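Glycerol uptake operon antiterminator regulatory protein (Listeria monocytogenes str. 4b, PDB 3KTS) probably acts as a glycerol-3-phosphate-responsive antiterminator that controls transcription of the glycerol uptake operon. Local coordinates at residues Ile74-Leu77 with Cys78-Cys82; Ile94-Ala97 with Lys98-Lys101; Asp112-Ala115 with Tyr116-Val120; Ser162-Val165 with Asn166-Ile169. All coordinates share one frame; numbering follows the deposited sequence.

All four contacts are local, each within one outer helix of the TIM barrel. Contacts 1 and 2 are partly buried neighbours, their centres about 11 Å apart. They touch directly: Asp75 of contact 1 is probably hydrogen-bonded to His100 of contact 2. Both lie in the last turns of their helices, where the backbone bonding changes. Contact 3 begins a helix instead, with an aspartate N-cap, and is a surface contact of mostly polar side chains. Contact 4 spans a short helix with regular bonding throughout. It is partly buried through its valines, with amides at the surface. Contacts 1 and 4 lie on opposite sides of the chain's centre, with about 34 Å between their own centres.

Contact 1. Residues Ile74-Leu77 with Cys78-Cys82; sequences IDFL and CTEIC
Asp75 and Thr79 meet one turn apart near the C-terminal end of helix 71-81, an outer helix of the TIM barrel. Asp75 O accepts two bonds from Thr79. Thr79 N reaches Asp75 O at 2.9 Å, nearly along the C=O axis. Thr79 OG1 reaches Asp75 O at 2.7 Å from above the carbonyl plane. The hydroxyl sits between the backbone N and the carbonyl carbon (chi1 61°), which folds it back onto the preceding turn. The helix then widens into a pi-type turn. Phe76 O accepts from Glu80 N and, weakly, from Ile81 N. Leu77 O accepts from Cys82 N at 2.7 Å, and Cys82 leaves the helix with positive phi.

The packed side is apolar. Ile74 CG2 lies 4.1 Å from Cys78 SG, and Leu77 CD2 lies 4.4 Å from Ile81 CG2. Leu43 of helix 43-52 touches both Leu77 and Ile81, while Ala61 touches Ile74 and Leu77. Asp75 OD1 is hydrogen-bonded to His100, just past the end of helix 91-99.

The side of Thr79 and Glu80 is looser, and both are exposed. The Glu80 chain bends at chi2 and runs near the Phe76 ring, its carboxylate plane 37° from the ring plane. The ring, partly exposed, touches Glu80 and Ile81. Phe76 CG is anti to the backbone N, which carries the ring toward the end of the helix. There Phe76 CZ meets Ile81 CD1 at 3.4 Å.

Contact 2. Residues Ile94-Ala97 with Lys98-Lys101; sequences IMKA and KQHK
Lys96 O is approached by three groups of the residues that follow it. Gln99 N reaches Lys96 O at 3.0 Å in a weak bond. His100 N gives Lys96 O a second weak bond, at 3.4 Å. His100 CD2 also lies 3.2 Å from Lys96 O, which sits at the edge of the imidazole near its plane. The ring thus meets the preceding turn with its CD2 edge. The bonding marks a helix that is losing its regularity. The bond from Lys98 N to Ile94 O, 3.2 Å long, is still sound. The bonds from Gln99 N and His100 N are all weak. Lys101 has positive phi and is the C-prime residue of a Schellman motif that ends the helix. Met102 N bonds to Ala97 O, and Lys101 N bonds weakly to Lys98 O.

A chi1 of -159° turns Lys96 CG away from the amide nitrogen, and the chain bends at chi2. Its outer part runs past both Gln99 and His100. Lys96 CE is 3.4 Å from Gln99 OE1 and 4.0 Å from His100 NE2. Lys96 NZ forms a long, weak ion pair with Asp75. The Lys98 chain starts along Ile94 O, with Lys98 CG 3.4 Å from that oxygen, and then bends at chi3. Its ammonium leaves to bond the carbonyls of Val126 and Gln127.

Helix 91-99 joins strands 85-88 and 103-109 in a beta-alpha-beta unit. Ile94 and Ala97 pack on Ala104 of strand 103-109. On one flank His100 NE2 bonds to Asp75 of helix 71-81. On another, Ile94 and Met95 touch Val126 of helix 113-126.

Contact 3. Residues Asp112-Ala115 with Tyr116-Val120; sequences DSSA and YNKGV
The Lys118 chain runs past Ser114 on the outer side of helix 113-126. Lys118 is extended beyond CG. Its chain passes Ser114 O first, with Lys118 CG 3.4 Å away, and then the hydroxyl, with Lys118 CE 3.4 Å from Ser114 OG. In the serine, chi1 179° sets OG opposite the amide nitrogen, which brings it beside Lys118 CD and CE.

Asn117 lies back against Ser113. Its amide carbon CG is 3.2 Å from Ser113 O, the carbonyl that also accepts from Asn117 N at 3.0 Å. Asn117 OD1 then lies at the edge of the Tyr116 ring, in its plane. Val120 CG1 takes one face of that ring, 3.8 Å above the plane and offset toward the rim. The end of Tyr116 leads away from the first turn and touches Gln141, Met145 and Lys148 of helix 139-149.

Asp112 caps the start of the helix. Its OD1 accepts from Ala115 N at 2.8 Å, while its backbone O accepts from Tyr116 N at 3.1 Å. This is an aspartate N-cap, here opening an outer helix in a beta-alpha-beta unit of a TIM barrel.

Contact 4. Residues Ser162-Val165 with Asn166-Ile169; sequences SEQV and NQVI
Ser162 to Val165 accept, in order, from the backbone N atoms of Asn166 to Ile169, in four regular alpha-helical bonds. The straightest is Asn166 N to Ser162 O, with an N-H...O angle of 166°.

Val165 and Ile169 lie side by side one turn apart and point the same way. With chi1 at 173°, Val165 CG1 is trans to the amide nitrogen and meets Ile169 CD1 at 3.8 Å. Val168 CG1 lies against the backbone, 3.4 Å from Val165 O. All three residues touch Val176 of strand 173-178, so this face of the helix packs on the barrel strand.

The amides behave differently. Asn166 folds back toward the first turn, with its CG 3.2 Å from Ser162 O. Gln167 does the same over Glu163, with its CG 3.3 Å from Glu163 O. Gln164 and Gln167 cross obliquely. Their amide planes are 38° apart, and Gln164 CG comes to 4.1 Å from Gln167 NE2. Gln164 OE1 turns to the chain just before the helix, where it accepts from the backbone N atoms of Glu160 and Thr161.

The chemistry is thus that of an amphipathic helix. Branched aliphatic residues on its inner side meet strand 173-178 through apolar contacts. The backbone bonds set the shape, and Gln164 adds a polar tie to the chain entering the first turn.

Contact 1. Residues Ile74-Leu77 with Cys78-Cys82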
loop_
_atom_site.group_PDB
_atom_site.type_symbol
_atom_site.label_atom_id
_atom_site.label_comp_id
_atom_site.label_asym_id
_atom_site.label_seq_id
_atom_site.Cartn_x
_atom_site.Cartn_y
_atom_site.Cartn_z
ATOM N N ILE A 74 -12.530 -3.407 10.037
ATOM C CA ILE A 74 -11.684 -2.225 9.883
ATOM C C ILE A 74 -11.564 -1.508 11.221
ATOM O O ILE A 74 -10.475 -1.060 11.591
ATOM C CB ILE A 74 -12.185 -1.301 8.741
ATOM C CG1 ILE A 74 -12.135 -2.045 7.399
ATOM C CG2 ILE A 74 -11.364 -0.013 8.644
ATOM C CD1 ILE A 74 -10.844 -2.839 7.133
ATOM N N ASP A 75 -12.680 -1.451 11.951
ATOM C CA ASP A 75 -12.716 -0.997 13.349
ATOM C C ASP A 75 -11.658 -1.693 14.205
ATOM O O ASP A 75 -10.925 -1.034 14.934
ATOM C CB ASP A 75 -14.110 -1.220 13.951
ATOM C CG ASP A 75 -15.111 -0.167 13.512
ATOM O OD1 ASP A 75 -14.706 1.008 13.396
ATOM O OD2 ASP A 75 -16.300 -0.508 13.294
ATOM N N PHE A 76 -11.582 -3.019 14.079
ATOM C CA PHE A 76 -10.593 -3.864 14.757
ATOM C C PHE A 76 -9.157 -3.499 14.398
ATOM O O PHE A 76 -8.287 -3.453 15.269
ATOM C CB PHE A 76 -10.873 -5.326 14.407
ATOM C CG PHE A 76 -9.859 -6.308 14.932
ATOM C CD1 PHE A 76 -9.060 -7.032 14.050
ATOM C CD2 PHE A 76 -9.728 -6.542 16.296
ATOM C CE1 PHE A 76 -8.137 -7.955 14.515
ATOM C CE2 PHE A 76 -8.803 -7.459 16.774
ATOM C CZ PHE A 76 -8.014 -8.177 15.882
ATOM N N LEU A 77 -8.922 -3.229 13.118
ATOM C CA LEU A 77 -7.593 -2.867 12.639
ATOM C C LEU A 77 -7.156 -1.517 13.164
ATOM O O LEU A 77 -5.979 -1.317 13.443
ATOM C CB LEU A 77 -7.544 -2.863 11.112
ATOM C CG LEU A 77 -7.773 -4.184 10.379
ATOM C CD1 LEU A 77 -7.569 -3.971 8.898
ATOM C CD2 LEU A 77 -6.858 -5.282 10.898
ATOM N N CYS A 78 -8.112 -0.605 13.310
ATOM C CA CYS A 78 -7.823 0.769 13.712
ATOM C C CYS A 78 -7.738 0.965 15.220
ATOM O O CYS A 78 -6.927 1.760 15.698
ATOM C CB CYS A 78 -8.875 1.711 13.140
ATOM S SG CYS A 78 -8.885 1.798 11.339
ATOM N N THR A 79 -8.580 0.249 15.961
ATOM C CA THR A 79 -8.639 0.385 17.417
ATOM C C THR A 79 -7.756 -0.621 18.159
ATOM O O THR A 79 -7.206 -0.293 19.208
ATOM C CB THR A 79 -10.093 0.293 17.966
ATOM O OG1 THR A 79 -10.661 -0.982 17.634
ATOM C CG2 THR A 79 -10.971 1.411 17.403
ATOM N N GLU A 80 -7.609 -1.831 17.622
ATOM C CA GLU A 80 -6.890 -2.890 18.344
ATOM C C GLU A 80 -5.609 -3.429 17.713
ATOM O O GLU A 80 -4.807 -4.050 18.408
ATOM C CB GLU A 80 -7.829 -4.046 18.712
ATOM C CG GLU A 80 -8.628 -3.799 19.988
ATOM C CD GLU A 80 -8.641 -4.998 20.933
ATOM O OE1 GLU A 80 -8.941 -4.803 22.132
ATOM O OE2 GLU A 80 -8.346 -6.131 20.488
ATOM N N ILE A 81 -5.405 -3.218 16.416
ATOM C CA ILE A 81 -4.154 -3.667 15.782
ATOM C C ILE A 81 -3.211 -2.490 15.547
ATOM O O ILE A 81 -2.029 -2.563 15.894
ATOM C CB ILE A 81 -4.401 -4.558 14.519
ATOM C CG1 ILE A 81 -4.244 -6.040 14.859
ATOM C CG2 ILE A 81 -3.371 -4.321 13.436
ATOM C CD1 ILE A 81 -5.051 -6.544 16.018
ATOM N N CYS A 82 -3.768 -1.410 14.996
ATOM C CA CYS A 82 -3.078 -0.134 14.760
ATOM C C CYS A 82 -1.801 -0.204 13.916
ATOM O O CYS A 82 -0.700 -0.015 14.447
ATOM C CB CYS A 82 -2.793 0.582 16.084
ATOM S SG CYS A 82 -4.178 0.579 17.221
#

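Contact 2. Residues Ile94-Ala97 with Lys98-Lys101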
loop_
_atom_site.group_PDB
_atom_site.type_symbol
_atom_site.label_atom_id
_atom_site.label_comp_id
_atom_site.label_asym_id
_atom_site.label_seq_id
_atom_site.Cartn_x
_atom_site.Cartn_y
_atom_site.Cartn_z
ATOM N N ILE A 94 -12.074 2.124 2.978
ATOM C CA ILE A 94 -11.382 3.402 2.837
ATOM C C ILE A 94 -12.155 4.498 3.577
ATOM O O ILE A 94 -11.550 5.354 4.228
ATOM C CB ILE A 94 -11.180 3.775 1.339
ATOM C CG1 ILE A 94 -10.354 2.704 0.610
ATOM C CG2 ILE A 94 -10.539 5.157 1.182
ATOM C CD1 ILE A 94 -8.916 2.549 1.097
ATOM N N MET A 95 -13.486 4.440 3.487
ATOM C CA MET A 95 -14.374 5.365 4.201
ATOM C C MET A 95 -14.231 5.207 5.709
ATOM O O MET A 95 -14.100 6.192 6.427
ATOM C CB MET A 95 -15.842 5.177 3.778
ATOM C CG MET A 95 -16.110 5.501 2.313
ATOM S SD MET A 95 -17.838 5.601 1.763
ATOM C CE MET A 95 -18.562 4.052 2.301
ATOM N N LYS A 96 -14.228 3.960 6.173
ATOM C CA LYS A 96 -14.118 3.658 7.592
ATOM C C LYS A 96 -12.769 4.064 8.182
ATOM O O LYS A 96 -12.724 4.630 9.279
ATOM C CB LYS A 96 -14.388 2.174 7.861
ATOM C CG LYS A 96 -14.790 1.880 9.301
ATOM C CD LYS A 96 -16.196 2.393 9.596
ATOM C CE LYS A 96 -16.419 2.577 11.081
ATOM N NZ LYS A 96 -17.862 2.561 11.434
ATOM N N ALA A 97 -11.686 3.784 7.454
ATOM C CA ALA A 97 -10.337 4.111 7.920
ATOM C C ALA A 97 -10.163 5.614 8.078
ATOM O O ALA A 97 -9.506 6.078 9.009
ATOM C CB ALA A 97 -9.296 3.558 6.977
ATOM N N LYS A 98 -10.785 6.365 7.175
ATOM C CA LYS A 98 -10.779 7.822 7.236
ATOM C C LYS A 98 -11.507 8.383 8.458
ATOM O O LYS A 98 -11.165 9.464 8.926
ATOM C CB LYS A 98 -11.348 8.412 5.949
ATOM C CG LYS A 98 -10.322 8.495 4.815
ATOM C CD LYS A 98 -10.970 8.903 3.501
ATOM C CE LYS A 98 -11.352 10.370 3.485
ATOM N NZ LYS A 98 -12.243 10.657 2.338
ATOM N N GLN A 99 -12.493 7.649 8.975
ATOM C CA GLN A 99 -13.187 8.050 10.202
ATOM C C GLN A 99 -12.260 7.933 11.406
ATOM O O GLN A 99 -12.324 8.751 12.322
ATOM C CB GLN A 99 -14.455 7.219 10.438
ATOM C CG GLN A 99 -15.462 7.277 9.309
ATOM C CD GLN A 99 -16.865 6.864 9.728
ATOM O OE1 GLN A 99 -17.085 5.761 10.233
ATOM N NE2 GLN A 99 -17.828 7.751 9.501
ATOM N N HIS A 100 -11.393 6.923 11.383
ATOM C CA HIS A 100 -10.442 6.672 12.461
ATOM C C HIS A 100 -9.138 7.416 12.250
ATOM O O HIS A 100 -8.151 7.131 12.936
ATOM C CB HIS A 100 -10.132 5.182 12.564
ATOM C CG HIS A 100 -11.283 4.353 13.033
ATOM N ND1 HIS A 100 -11.497 4.064 14.363
ATOM C CD2 HIS A 100 -12.276 3.741 12.349
ATOM C CE1 HIS A 100 -12.576 3.311 14.480
ATOM N NE2 HIS A 100 -13.068 3.099 13.272
ATOM N N LYS A 101 -9.140 8.352 11.297
ATOM C CA LYS A 101 -7.968 9.155 10.930
ATOM C C LYS A 101 -6.756 8.283 10.583
ATOM O O LYS A 101 -5.632 8.561 11.008
ATOM C CB LYS A 101 -7.640 10.200 12.012
ATOM C CG LYS A 101 -8.823 11.079 12.417
ATOM C CD LYS A 101 -8.381 12.221 13.319
ATOM C CE LYS A 101 -9.574 13.056 13.775
ATOM N NZ LYS A 101 -9.189 14.046 14.826
#

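Contact 3. Residues Asp112-Ala115 with Tyr116-Val120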
loop_
_atom_site.group_PDB
_atom_site.type_symbol
_atom_site.label_atom_id
_atom_site.label_comp_id
_atom_site.label_asym_id
_atom_site.label_seq_id
_atom_site.Cartn_x
_atom_site.Cartn_y
_atom_site.Cartn_z
ATOM N N ASP A 112 -8.581 -3.680 -17.261
ATOM C CA ASP A 112 -9.202 -3.239 -18.507
ATOM C C ASP A 112 -9.776 -1.821 -18.382
ATOM O O ASP A 112 -9.592 -1.161 -17.359
ATOM C CB ASP A 112 -10.270 -4.246 -18.978
ATOM C CG ASP A 112 -11.233 -4.670 -17.869
ATOM O OD1 ASP A 112 -11.733 -3.805 -17.125
ATOM O OD2 ASP A 112 -11.513 -5.882 -17.759
ATOM N N SER A 113 -10.461 -1.361 -19.426
ATOM C CA SER A 113 -11.108 -0.052 -19.429
ATOM C C SER A 113 -12.265 0.024 -18.424
ATOM O O SER A 113 -12.562 1.096 -17.897
ATOM C CB SER A 113 -11.629 0.278 -20.826
ATOM O OG SER A 113 -12.668 -0.618 -21.198
ATOM N N SER A 114 -12.911 -1.112 -18.175
ATOM C CA SER A 114 -14.029 -1.183 -17.246
ATOM C C SER A 114 -13.529 -1.017 -15.816
ATOM O O SER A 114 -14.154 -0.321 -15.014
ATOM C CB SER A 114 -14.775 -2.507 -17.409
ATOM O OG SER A 114 -15.850 -2.608 -16.490
ATOM N N ALA A 115 -12.394 -1.649 -15.527
ATOM C CA ALA A 115 -11.725 -1.565 -14.232
ATOM C C ALA A 115 -11.242 -0.145 -13.946
ATOM O O ALA A 115 -11.346 0.332 -12.812
ATOM C CB ALA A 115 -10.560 -2.546 -14.176
ATOM N N TYR A 116 -10.720 0.518 -14.975
ATOM C CA TYR A 116 -10.364 1.933 -14.891
ATOM C C TYR A 116 -11.591 2.775 -14.523
ATOM O O TYR A 116 -11.587 3.439 -13.489
ATOM C CB TYR A 116 -9.752 2.414 -16.215
ATOM C CG TYR A 116 -9.195 3.828 -16.190
ATOM C CD1 TYR A 116 -7.880 4.064 -15.821
ATOM C CD2 TYR A 116 -9.981 4.927 -16.559
ATOM C CE1 TYR A 116 -7.353 5.351 -15.796
ATOM C CE2 TYR A 116 -9.468 6.222 -16.533
ATOM C CZ TYR A 116 -8.149 6.424 -16.152
ATOM O OH TYR A 116 -7.615 7.695 -16.127
ATOM N N ASN A 117 -12.632 2.710 -15.361
ATOM C CA ASN A 117 -13.835 3.546 -15.242
ATOM C C ASN A 117 -14.574 3.404 -13.924
ATOM O O ASN A 117 -15.003 4.397 -13.341
ATOM C CB ASN A 117 -14.810 3.261 -16.389
ATOM C CG ASN A 117 -14.305 3.758 -17.731
ATOM O OD1 ASN A 117 -13.241 4.376 -17.827
ATOM N ND2 ASN A 117 -15.069 3.478 -18.784
ATOM N N LYS A 118 -14.727 2.166 -13.467
ATOM C CA LYS A 118 -15.389 1.887 -12.196
ATOM C C LYS A 118 -14.497 2.294 -11.034
ATOM O O LYS A 118 -14.984 2.765 -10.007
ATOM C CB LYS A 118 -15.774 0.407 -12.096
ATOM C CG LYS A 118 -16.882 0.016 -13.074
ATOM C CD LYS A 118 -17.140 -1.476 -13.104
ATOM C CE LYS A 118 -18.179 -1.812 -14.159
ATOM N NZ LYS A 118 -18.559 -3.248 -14.115
ATOM N N GLY A 119 -13.190 2.125 -11.229
ATOM C CA GLY A 119 -12.193 2.419 -10.218
ATOM C C GLY A 119 -11.981 3.898 -9.992
ATOM O O GLY A 119 -11.828 4.323 -8.847
ATOM N N VAL A 120 -11.966 4.682 -11.072
ATOM C CA VAL A 120 -11.860 6.141 -10.952
ATOM C C VAL A 120 -13.126 6.726 -10.326
ATOM O O VAL A 120 -13.058 7.702 -9.581
ATOM C CB VAL A 120 -11.501 6.872 -12.291
ATOM C CG1 VAL A 120 -10.142 6.426 -12.811
ATOM C CG2 VAL A 120 -12.576 6.686 -13.359
#

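Contact 4. Residues Ser162-Val165 with Asn166-Ile169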
loop_
_atom_site.group_PDB
_atom_site.type_symbol
_atom_site.label_atom_id
_atom_site.label_comp_id
_atom_site.label_asym_id
_atom_site.label_seq_id
_atom_site.Cartn_x
_atom_site.Cartn_y
_atom_site.Cartn_z
ATOM N N SER A 162 15.550 -1.474 -11.629
ATOM C CA SER A 162 15.630 -0.077 -11.205
ATOM C C SER A 162 15.184 0.869 -12.311
ATOM O O SER A 162 14.758 1.990 -12.031
ATOM C CB SER A 162 17.049 0.280 -10.757
ATOM O OG SER A 162 17.193 0.157 -9.353
ATOM N N GLU A 163 15.303 0.414 -13.560
ATOM C CA GLU A 163 14.789 1.135 -14.724
ATOM C C GLU A 163 13.291 1.359 -14.568
ATOM O O GLU A 163 12.798 2.475 -14.738
ATOM C CB GLU A 163 15.050 0.348 -16.016
ATOM C CG GLU A 163 16.499 0.352 -16.499
ATOM C CD GLU A 163 17.329 -0.807 -15.960
ATOM O OE1 GLU A 163 17.393 -0.993 -14.726
ATOM O OE2 GLU A 163 17.935 -1.527 -16.782
ATOM N N GLN A 164 12.594 0.280 -14.219
ATOM C CA GLN A 164 11.151 0.270 -14.047
ATOM C C GLN A 164 10.691 1.143 -12.880
ATOM O O GLN A 164 9.665 1.826 -12.992
ATOM C CB GLN A 164 10.664 -1.163 -13.865
ATOM C CG GLN A 164 10.732 -2.001 -15.129
ATOM C CD GLN A 164 10.567 -3.478 -14.851
ATOM O OE1 GLN A 164 10.949 -3.967 -13.788
ATOM N NE2 GLN A 164 9.999 -4.203 -15.811
ATOM N N VAL A 165 11.452 1.123 -11.782
ATOM C CA VAL A 165 11.183 1.987 -10.627
ATOM C C VAL A 165 11.261 3.445 -11.048
ATOM O O VAL A 165 10.342 4.217 -10.791
ATOM C CB VAL A 165 12.170 1.740 -9.457
ATOM C CG1 VAL A 165 11.974 2.773 -8.356
ATOM C CG2 VAL A 165 11.993 0.354 -8.877
ATOM N N ASN A 166 12.350 3.793 -11.725
ATOM C CA ASN A 166 12.583 5.143 -12.212
ATOM C C ASN A 166 11.537 5.644 -13.192
ATOM O O ASN A 166 11.065 6.767 -13.057
ATOM C CB ASN A 166 13.951 5.214 -12.863
ATOM C CG ASN A 166 15.070 5.162 -11.860
ATOM O OD1 ASN A 166 14.866 5.410 -10.666
ATOM N ND2 ASN A 166 16.272 4.858 -12.337
ATOM N N GLN A 167 11.185 4.799 -14.165
ATOM C CA GLN A 167 10.201 5.111 -15.205
ATOM C C GLN A 167 8.829 5.440 -14.631
ATOM O O GLN A 167 8.177 6.390 -15.069
ATOM C CB GLN A 167 10.064 3.941 -16.184
ATOM C CG GLN A 167 11.126 3.885 -17.271
ATOM C CD GLN A 167 11.110 2.576 -18.046
ATOM O OE1 GLN A 167 11.420 2.548 -19.236
ATOM N NE2 GLN A 167 10.752 1.483 -17.372
ATOM N N VAL A 168 8.402 4.655 -13.646
ATOM C CA VAL A 168 7.077 4.827 -13.064
ATOM C C VAL A 168 7.020 6.006 -12.077
ATOM O O VAL A 168 6.003 6.690 -11.986
ATOM C CB VAL A 168 6.512 3.487 -12.485
ATOM C CG1 VAL A 168 7.107 3.137 -11.117
ATOM C CG2 VAL A 168 5.012 3.538 -12.421
ATOM N N ILE A 169 8.129 6.256 -11.383
ATOM C CA ILE A 169 8.244 7.375 -10.444
ATOM C C ILE A 169 8.325 8.695 -11.217
ATOM O O ILE A 169 7.777 9.712 -10.781
ATOM C CB ILE A 169 9.433 7.163 -9.444
ATOM C CG1 ILE A 169 9.030 6.144 -8.376
ATOM C CG2 ILE A 169 9.871 8.462 -8.771
ATOM C CD1 ILE A 169 10.096 5.866 -7.329
#